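Long-range contacts in putative phosphinothricin acetyltransferase YwnH (Bacillus subtilis, PDB 1VHS), which probably inactivates phosphinothricin by transferring an acetyl group to it from acetyl-CoA, and belongs to the GNAT acetyltransferase family: residues A8-L13 against R41-F45; L103-L107 against L132-F138; G114-L118 against L160-S165. One frame throughout, in Å; residues are numbered along the deposited sequence. Where two conformers were deposited one is given.

Contact 1: A8-L13 against R41-F45; sequences AEHRDL and RMEWF
F45, in the short helix 42-46, loses more surface than any other residue: its CA-to-CB bond points toward the turn A8-L13, and chi1 t (-168°) carries the ring against it. L13, also t, lies over one face: its CB is 4.2 Å from the ring centroid and 4° off the normal, a CH-pi contact, and L13 CD1 reaches F45 CD1 at 3.6 Å. At the ring edge E9 O is 3.1 Å from F45 CZ; A8 CB is 4.2 Å from F45 CE1. The turn links strand 4-7 to helix 13-24, the first beta-alpha connection of the GNAT fold. Its shape is held by D12 N to E9 O (2.8 Å), L13 N to H10 O (3.0 Å) and E9 N to D12 OD1 (2.8 Å). The selenomethionine M42 completes the contact, SE 4.0 Å from L13 CD2 and CE 4.0 Å from H10 NE2. The nearest CA atoms are those of L13 and F45, 7.2 Å apart; F45 also rests on L54 of strand 54-58.

Contact 2: L103-L107 against L132-F138; sequences LQEAL and LFEKHGF
The middle of helix 98-109 meets the C-terminal end of helix 127-135, with no hydrogen bond between them. Segment 103-107 is regular helix; 132-135 is the last part of helix 127-135, after which the chain turns through H136 and G137. Closest CA atoms are those of L103 and F133, 7.8 Å apart.

Apolar contacts do most of the work. L103 (chi1 t, chi2 p) is the most covered residue: its CD2 is 4.0 Å from L132 CG and its CD1 3.7 Å from F133 CE2 and 4.3 Å from F138 CE1. One turn on, L107 (m, t) brings CD2 to 4.1 Å from F138 CE1 and CD1 to 3.8 Å from H136 CB. The CH-pi term is L103 CD2 over the face of F133, 3.9 Å from the centroid and 7° off the normal.

Within 132-138, H136 ND1 donates to L132 O (3.2 Å), which fixes the imidazole where L103 CD2 approaches ND1 at 3.7 Å. F138 N returns to F133 O (3.2 Å), while G137 takes phi/psi 89/-2, at which a CB would be jammed against the preceding carbonyl.

In this GNAT fold helix 98-109 begins within the predicted acetyl-CoA-binding segment 96-100. Beneath the pair, F133 rests on A120 and I122 of strand 117-123, and F138 on L160 and R162 of strand 153-163.

Contact 3: G114-L118 against L160-S165; sequences GIRSL and LGRELS
Three backbone hydrogen bonds join the strands: L118 N to R162 O (2.9 Å, 176°), R162 N to L118 O (2.9 Å) and L164 N to R116 O (2.7 Å). The first two make L118 and R162 an antiparallel hydrogen-bonded pair, CA to CA 5.4 Å; S117 and E163 form the adjoining non-hydrogen-bonded pair, 4.4 Å between CA atoms. CA-H...O contacts back these up, such as E163 CA to R116 O at 3.3 Å. One water joins I115 O (2.7 Å) to S165 OG (2.9 Å); another joins S117 OG (2.7 Å) to E163 OE1 (2.9 Å). Past the strand end L164 adopts phi/psi -84/-49 and, with chi1 m, sets CD1 3.7 Å from L118 CB and CD2 4.4 Å from I115 CG2. Strand 117-123 also pairs with 82-89, in parallel, so the contact is an interior join of the mixed GNAT sheet. Its direct hydrogen bonds are all main chain to main chain; the polar side chains of S117, E163 and S165 take part through water.

Overall arrangement
Contact 1 closes before contacts 2 and 3 open, and the latter two cross along the chain. The centre of contact 1 lies 25 Å from each of the others, with nearest atoms about 13 Å away; contacts 2 and 3 have centres 11 Å apart and touch. Contact 1 sits at the sheet edge formed by strand 4-7, across the chain's centre from contact 2. Contact 3 joins strands 117-123 and 153-163 within the sheet, and contact 2 packs the helices before and after strand 117-123. Predicted acetyl-CoA-binding residues lie near contacts 1 and 2, the side chain of Y88 about 6 Å from that of R41 and that of I87 about 4 Å from that of L103.

Contact 1: A8-L13 against R41-F45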
loop_
_atom_site.group_PDB
_atom_site.type_symbol
_atom_site.label_atom_id
_atom_site.label_comp_id
_atom_site.label_asym_id
_atom_site.label_seq_id
_atom_site.Cartn_x
_atom_site.Cartn_y
_atom_site.Cartn_z
ATOM N N ALA A 8 4.998 -9.537 -8.446
ATOM C CA ALA A 8 3.701 -9.770 -9.072
ATOM C C ALA A 8 3.867 -10.094 -10.552
ATOM O O ALA A 8 4.846 -9.693 -11.187
ATOM C CB ALA A 8 2.804 -8.533 -8.912
ATOM N N GLU A 9 2.891 -10.817 -11.091
ATOM C CA GLU A 9 2.884 -11.209 -12.492
ATOM C C GLU A 9 1.520 -10.841 -13.060
ATOM O O GLU A 9 0.567 -10.622 -12.308
ATOM C CB GLU A 9 3.121 -12.716 -12.604
ATOM C CG GLU A 9 4.203 -13.195 -11.657
ATOM C CD GLU A 9 4.451 -14.686 -11.729
ATOM O OE1 GLU A 9 3.477 -15.470 -11.681
ATOM O OE2 GLU A 9 5.633 -15.069 -11.817
ATOM N N HIS A 10 1.418 -10.790 -14.381
ATOM C CA HIS A 10 0.159 -10.427 -15.019
ATOM C C HIS A 10 -1.040 -11.247 -14.543
ATOM O O HIS A 10 -2.111 -10.689 -14.300
ATOM C CB HIS A 10 0.286 -10.530 -16.540
ATOM C CG HIS A 10 -0.896 -9.983 -17.278
ATOM N ND1 HIS A 10 -2.165 -10.504 -17.143
ATOM C CD2 HIS A 10 -1.006 -8.946 -18.142
ATOM C CE1 HIS A 10 -3.005 -9.813 -17.891
ATOM N NE2 HIS A 10 -2.328 -8.862 -18.508
ATOM N N ARG A 11 -0.872 -12.561 -14.400
ATOM C CA ARG A 11 -1.982 -13.402 -13.965
ATOM C C ARG A 11 -2.429 -13.092 -12.540
ATOM O O ARG A 11 -3.441 -13.616 -12.079
ATOM C CB ARG A 11 -1.627 -14.894 -14.096
ATOM C CG ARG A 11 -0.570 -15.391 -13.133
ATOM C CD ARG A 11 0.024 -16.715 -13.609
ATOM N NE ARG A 11 -0.865 -17.862 -13.435
ATOM C CZ ARG A 11 -0.970 -18.561 -12.308
ATOM N NH1 ARG A 11 -0.248 -18.227 -11.248
ATOM N NH2 ARG A 11 -1.775 -19.617 -12.245
ATOM N N ASP A 12 -1.682 -12.231 -11.849
ATOM C CA ASP A 12 -2.016 -11.841 -10.478
ATOM C C ASP A 12 -2.949 -10.628 -10.424
ATOM O O ASP A 12 -3.555 -10.358 -9.387
ATOM C CB ASP A 12 -0.746 -11.494 -9.697
ATOM C CG ASP A 12 0.175 -12.683 -9.512
ATOM O OD1 ASP A 12 1.400 -12.467 -9.429
ATOM O OD2 ASP A 12 -0.328 -13.820 -9.434
ATOM N N LEU A 13 -3.057 -9.895 -11.528
ATOM C CA LEU A 13 -3.909 -8.700 -11.554
ATOM C C LEU A 13 -5.304 -8.962 -10.996
ATOM O O LEU A 13 -5.817 -8.179 -10.201
ATOM C CB LEU A 13 -4.017 -8.143 -12.976
ATOM C CG LEU A 13 -4.869 -6.875 -13.115
ATOM C CD1 LEU A 13 -4.293 -5.767 -12.236
ATOM C CD2 LEU A 13 -4.912 -6.438 -14.570
ATOM N N ARG A 41 -7.499 -0.932 -13.852
ATOM C CA ARG A 41 -6.222 -0.872 -13.147
ATOM C C ARG A 41 -5.042 -1.435 -13.936
ATOM O O ARG A 41 -3.930 -1.525 -13.417
ATOM C CB ARG A 41 -6.344 -1.612 -11.811
ATOM C CG ARG A 41 -7.414 -1.049 -10.891
ATOM C CD ARG A 41 -6.983 0.261 -10.242
ATOM N NE ARG A 41 -6.025 0.038 -9.160
ATOM C CZ ARG A 41 -5.539 0.996 -8.376
ATOM N NH1 ARG A 41 -5.916 2.256 -8.547
ATOM N NH2 ARG A 41 -4.684 0.692 -7.407
HETATM N N MSE A 42 -5.281 -1.808 -15.190
HETATM C CA MSE A 42 -4.220 -2.364 -16.023
HETATM C C MSE A 42 -3.049 -1.399 -16.172
HETATM O O MSE A 42 -1.891 -1.816 -16.178
HETATM C CB MSE A 42 -4.766 -2.729 -17.405
HETATM C CG MSE A 42 -3.728 -3.339 -18.338
HETATM SE SE MSE A 42 -2.871 -4.905 -17.592
HETATM C CE MSE A 42 -1.365 -5.030 -18.795
ATOM N N GLU A 43 -3.351 -0.109 -16.297
ATOM C CA GLU A 43 -2.310 0.906 -16.441
ATOM C C GLU A 43 -1.440 0.961 -15.191
ATOM O O GLU A 43 -0.217 0.862 -15.265
ATOM C CB GLU A 43 -2.935 2.282 -16.689
ATOM C CG GLU A 43 -3.589 2.428 -18.050
ATOM C CD GLU A 43 -2.597 2.317 -19.193
ATOM O OE1 GLU A 43 -3.026 2.400 -20.365
ATOM O OE2 GLU A 43 -1.387 2.149 -18.925
ATOM N N TRP A 44 -2.088 1.125 -14.045
ATOM C CA TRP A 44 -1.401 1.186 -12.763
ATOM C C TRP A 44 -0.527 -0.049 -12.580
ATOM O O TRP A 44 0.635 0.045 -12.179
ATOM C CB TRP A 44 -2.435 1.260 -11.640
ATOM C CG TRP A 44 -1.879 1.014 -10.278
ATOM C CD1 TRP A 44 -1.181 1.891 -9.499
ATOM C CD2 TRP A 44 -1.964 -0.206 -9.535
ATOM N NE1 TRP A 44 -0.827 1.292 -8.313
ATOM C CE2 TRP A 44 -1.295 0.003 -8.309
ATOM C CE3 TRP A 44 -2.542 -1.459 -9.786
ATOM C CZ2 TRP A 44 -1.187 -0.994 -7.335
ATOM C CZ3 TRP A 44 -2.434 -2.453 -8.815
ATOM C CH2 TRP A 44 -1.760 -2.212 -7.605
ATOM N N PHE A 45 -1.100 -1.208 -12.881
ATOM C CA PHE A 45 -0.400 -2.475 -12.745
ATOM C C PHE A 45 0.884 -2.508 -13.565
ATOM O O PHE A 45 1.965 -2.741 -13.026
ATOM C CB PHE A 45 -1.314 -3.622 -13.178
ATOM C CG PHE A 45 -0.794 -4.981 -12.811
ATOM C CD1 PHE A 45 -0.779 -5.396 -11.484
ATOM C CD2 PHE A 45 -0.314 -5.842 -13.789
ATOM C CE1 PHE A 45 -0.292 -6.657 -11.135
ATOM C CE2 PHE A 45 0.176 -7.106 -13.450
ATOM C CZ PHE A 45 0.185 -7.511 -12.119
#

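Contact 2: L103-L107 against L132-F138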
loop_
_atom_site.group_PDB
_atom_site.type_symbol
_atom_site.label_atom_id
_atom_site.label_comp_id
_atom_site.label_asym_id
_atom_site.label_seq_id
_atom_site.Cartn_x
_atom_site.Cartn_y
_atom_site.Cartn_z
ATOM N N LEU A 103 4.800 -4.897 6.355
ATOM C CA LEU A 103 5.535 -3.644 6.494
ATOM C C LEU A 103 7.009 -3.938 6.725
ATOM O O LEU A 103 7.871 -3.285 6.152
ATOM C CB LEU A 103 4.978 -2.796 7.646
ATOM C CG LEU A 103 5.646 -1.426 7.849
ATOM C CD1 LEU A 103 5.719 -0.658 6.526
ATOM C CD2 LEU A 103 4.859 -0.626 8.884
ATOM N N GLN A 104 7.299 -4.929 7.562
ATOM C CA GLN A 104 8.685 -5.288 7.835
ATOM C C GLN A 104 9.392 -5.667 6.535
ATOM O O GLN A 104 10.513 -5.232 6.287
ATOM C CB GLN A 104 8.746 -6.444 8.839
ATOM C CG GLN A 104 10.151 -6.973 9.095
ATOM C CD GLN A 104 10.160 -8.142 10.063
ATOM O OE1 GLN A 104 9.861 -7.984 11.247
ATOM N NE2 GLN A 104 10.493 -9.328 9.558
ATOM N N GLU A 105 8.730 -6.465 5.698
ATOM C CA GLU A 105 9.315 -6.867 4.421
ATOM C C GLU A 105 9.477 -5.667 3.491
ATOM O O GLU A 105 10.483 -5.542 2.800
ATOM C CB GLU A 105 8.450 -7.932 3.745
ATOM C CG GLU A 105 8.501 -9.285 4.436
ATOM C CD GLU A 105 9.908 -9.638 4.910
ATOM O OE1 GLU A 105 10.817 -9.755 4.064
ATOM O OE2 GLU A 105 10.109 -9.786 6.136
ATOM N N ALA A 106 8.483 -4.788 3.469
ATOM C CA ALA A 106 8.563 -3.604 2.624
ATOM C C ALA A 106 9.799 -2.796 3.017
ATOM O O ALA A 106 10.547 -2.322 2.157
ATOM C CB ALA A 106 7.295 -2.751 2.782
ATOM N N LEU A 107 10.020 -2.664 4.322
ATOM C CA LEU A 107 11.156 -1.907 4.837
ATOM C C LEU A 107 12.509 -2.565 4.582
ATOM O O LEU A 107 13.524 -1.881 4.466
ATOM C CB LEU A 107 10.969 -1.631 6.336
ATOM C CG LEU A 107 9.876 -0.603 6.672
ATOM C CD1 LEU A 107 9.584 -0.609 8.172
ATOM C CD2 LEU A 107 10.326 0.776 6.218
ATOM N N LEU A 132 0.659 1.023 13.631
ATOM C CA LEU A 132 1.597 0.073 13.055
ATOM C C LEU A 132 2.784 0.813 12.435
ATOM O O LEU A 132 3.934 0.532 12.755
ATOM C CB LEU A 132 0.915 -0.775 11.977
ATOM C CG LEU A 132 1.844 -1.734 11.223
ATOM C CD1 LEU A 132 2.482 -2.703 12.203
ATOM C CD2 LEU A 132 1.059 -2.486 10.155
ATOM N N PHE A 133 2.505 1.762 11.541
ATOM C CA PHE A 133 3.589 2.507 10.908
ATOM C C PHE A 133 4.439 3.305 11.902
ATOM O O PHE A 133 5.662 3.375 11.768
ATOM C CB PHE A 133 3.037 3.438 9.817
ATOM C CG PHE A 133 2.786 2.744 8.504
ATOM C CD1 PHE A 133 1.696 1.889 8.344
ATOM C CD2 PHE A 133 3.656 2.920 7.437
ATOM C CE1 PHE A 133 1.479 1.220 7.138
ATOM C CE2 PHE A 133 3.450 2.254 6.222
ATOM C CZ PHE A 133 2.359 1.403 6.076
ATOM N N GLU A 134 3.799 3.894 12.909
ATOM C CA GLU A 134 4.531 4.682 13.891
ATOM C C GLU A 134 5.482 3.840 14.733
ATOM O O GLU A 134 6.458 4.358 15.260
ATOM C CB GLU A 134 3.556 5.463 14.786
ATOM C CG GLU A 134 2.944 6.663 14.078
ATOM C CD GLU A 134 1.907 7.389 14.917
ATOM O OE1 GLU A 134 2.249 7.853 16.024
ATOM O OE2 GLU A 134 0.749 7.498 14.466
ATOM N N LYS A 135 5.208 2.546 14.849
ATOM C CA LYS A 135 6.091 1.668 15.613
ATOM C C LYS A 135 7.309 1.353 14.760
ATOM O O LYS A 135 8.338 0.920 15.275
ATOM C CB LYS A 135 5.387 0.358 15.981
ATOM C CG LYS A 135 4.308 0.493 17.044
ATOM C CD LYS A 135 3.695 -0.864 17.348
ATOM C CE LYS A 135 2.585 -0.769 18.387
ATOM N NZ LYS A 135 1.915 -2.087 18.565
ATOM N N HIS A 136 7.189 1.571 13.451
ATOM C CA HIS A 136 8.289 1.298 12.538
ATOM C C HIS A 136 9.038 2.514 11.991
ATOM O O HIS A 136 9.533 2.496 10.864
ATOM C CB HIS A 136 7.812 0.410 11.386
ATOM C CG HIS A 136 7.559 -1.012 11.788
ATOM N ND1 HIS A 136 6.328 -1.465 12.212
ATOM C CD2 HIS A 136 8.387 -2.083 11.834
ATOM C CE1 HIS A 136 6.406 -2.753 12.498
ATOM N NE2 HIS A 136 7.646 -3.152 12.279
ATOM N N GLY A 137 9.110 3.574 12.789
ATOM C CA GLY A 137 9.865 4.746 12.386
ATOM C C GLY A 137 9.173 5.834 11.589
ATOM O O GLY A 137 9.793 6.852 11.272
ATOM N N PHE A 138 7.907 5.632 11.256
ATOM C CA PHE A 138 7.186 6.648 10.500
ATOM C C PHE A 138 6.659 7.729 11.433
ATOM O O PHE A 138 6.297 7.450 12.576
ATOM C CB PHE A 138 6.019 6.028 9.732
ATOM C CG PHE A 138 6.437 5.215 8.544
ATOM C CD1 PHE A 138 6.978 3.942 8.709
ATOM C CD2 PHE A 138 6.295 5.726 7.253
ATOM C CE1 PHE A 138 7.372 3.187 7.601
ATOM C CE2 PHE A 138 6.684 4.980 6.144
ATOM C CZ PHE A 138 7.224 3.704 6.319
#

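Contact 3: G114-L118 against L160-S165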
loop_
_atom_site.group_PDB
_atom_site.type_symbol
_atom_site.label_atom_id
_atom_site.label_comp_id
_atom_site.label_asym_id
_atom_site.label_seq_id
_atom_site.Cartn_x
_atom_site.Cartn_y
_atom_site.Cartn_z
ATOM N N GLY A 114 16.775 1.656 -3.720
ATOM C CA GLY A 114 17.335 2.989 -3.842
ATOM C C GLY A 114 16.429 4.057 -3.248
ATOM O O GLY A 114 16.595 5.246 -3.511
ATOM N N ILE A 115 15.467 3.634 -2.438
ATOM C CA ILE A 115 14.536 4.567 -1.811
ATOM C C ILE A 115 15.111 5.142 -0.520
ATOM O O ILE A 115 15.512 4.397 0.374
ATOM C CB ILE A 115 13.211 3.868 -1.479
ATOM C CG1 ILE A 115 12.552 3.378 -2.770
ATOM C CG2 ILE A 115 12.284 4.831 -0.733
ATOM C CD1 ILE A 115 11.420 2.396 -2.539
ATOM N N ARG A 116 15.154 6.469 -0.435
ATOM C CA ARG A 116 15.661 7.158 0.750
ATOM C C ARG A 116 14.524 7.610 1.662
ATOM O O ARG A 116 14.625 7.525 2.887
ATOM C CB ARG A 116 16.500 8.373 0.344
ATOM C CG ARG A 116 16.933 9.237 1.520
ATOM C CD ARG A 116 18.004 10.239 1.116
ATOM N NE ARG A 116 17.581 11.096 0.012
ATOM C CZ ARG A 116 18.379 11.965 -0.599
ATOM N NH1 ARG A 116 17.919 12.708 -1.597
ATOM N NH2 ARG A 116 19.643 12.088 -0.214
ATOM N N SER A 117 13.442 8.094 1.064
ATOM C CA SER A 117 12.281 8.556 1.831
ATOM C C SER A 117 11.065 7.765 1.388
ATOM O O SER A 117 10.724 7.743 0.207
ATOM C CB SER A 117 12.037 10.055 1.597
ATOM O OG SER A 117 13.189 10.815 1.942
ATOM N N LEU A 118 10.413 7.112 2.338
ATOM C CA LEU A 118 9.243 6.307 2.032
ATOM C C LEU A 118 8.027 6.909 2.725
ATOM O O LEU A 118 8.070 7.189 3.910
ATOM C CB LEU A 118 9.483 4.870 2.507
ATOM C CG LEU A 118 8.514 3.780 2.056
ATOM C CD1 LEU A 118 8.489 3.717 0.535
ATOM C CD2 LEU A 118 8.947 2.436 2.650
ATOM N N LEU A 160 2.300 9.733 6.340
ATOM C CA LEU A 160 3.345 9.341 7.275
ATOM C C LEU A 160 4.602 9.112 6.466
ATOM O O LEU A 160 4.551 8.599 5.342
ATOM C CB LEU A 160 2.957 8.057 8.015
ATOM C CG LEU A 160 2.104 8.211 9.277
ATOM C CD1 LEU A 160 0.839 8.983 8.990
ATOM C CD2 LEU A 160 1.781 6.822 9.817
ATOM N N GLY A 161 5.739 9.503 7.019
ATOM C CA GLY A 161 6.962 9.315 6.281
ATOM C C GLY A 161 8.107 8.824 7.127
ATOM O O GLY A 161 8.099 8.945 8.347
ATOM N N ARG A 162 9.094 8.248 6.459
ATOM C CA ARG A 162 10.274 7.764 7.144
ATOM C C ARG A 162 11.469 7.843 6.227
ATOM O O ARG A 162 11.397 7.426 5.070
ATOM C CB ARG A 162 10.109 6.317 7.597
ATOM C CG ARG A 162 11.444 5.773 8.103
ATOM C CD ARG A 162 11.356 4.406 8.687
ATOM N NE ARG A 162 12.702 3.868 8.878
ATOM C CZ ARG A 162 12.955 2.589 9.114
ATOM N NH1 ARG A 162 14.208 2.174 9.262
ATOM N NH2 ARG A 162 11.950 1.731 9.206
ATOM N N GLU A 163 12.567 8.390 6.738
ATOM C CA GLU A 163 13.783 8.463 5.950
ATOM C C GLU A 163 14.576 7.219 6.317
ATOM O O GLU A 163 14.914 7.004 7.482
ATOM C CB GLU A 163 14.586 9.720 6.269
ATOM C CG GLU A 163 15.737 9.930 5.298
ATOM C CD GLU A 163 16.331 11.314 5.390
ATOM O OE1 GLU A 163 15.555 12.292 5.406
ATOM O OE2 GLU A 163 17.572 11.421 5.433
ATOM N N LEU A 164 14.845 6.394 5.312
ATOM C CA LEU A 164 15.561 5.142 5.496
ATOM C C LEU A 164 17.067 5.325 5.488
ATOM O O LEU A 164 17.768 4.825 6.366
ATOM C CB LEU A 164 15.177 4.160 4.387
ATOM C CG LEU A 164 13.715 3.724 4.255
ATOM C CD1 LEU A 164 12.789 4.919 4.136
ATOM C CD2 LEU A 164 13.589 2.848 3.027
ATOM N N SER A 165 17.557 6.046 4.487
ATOM C CA SER A 165 18.983 6.274 4.329
ATOM C C SER A 165 19.659 6.918 5.530
ATOM O O SER A 165 19.176 7.909 6.079
ATOM C CB SER A 165 19.239 7.115 3.076
ATOM O OG SER A 165 18.835 6.411 1.915
HETATM O O HOH W 1 17.898 3.722 1.353
HETATM O O HOH W 2 12.904 12.311 4.186
#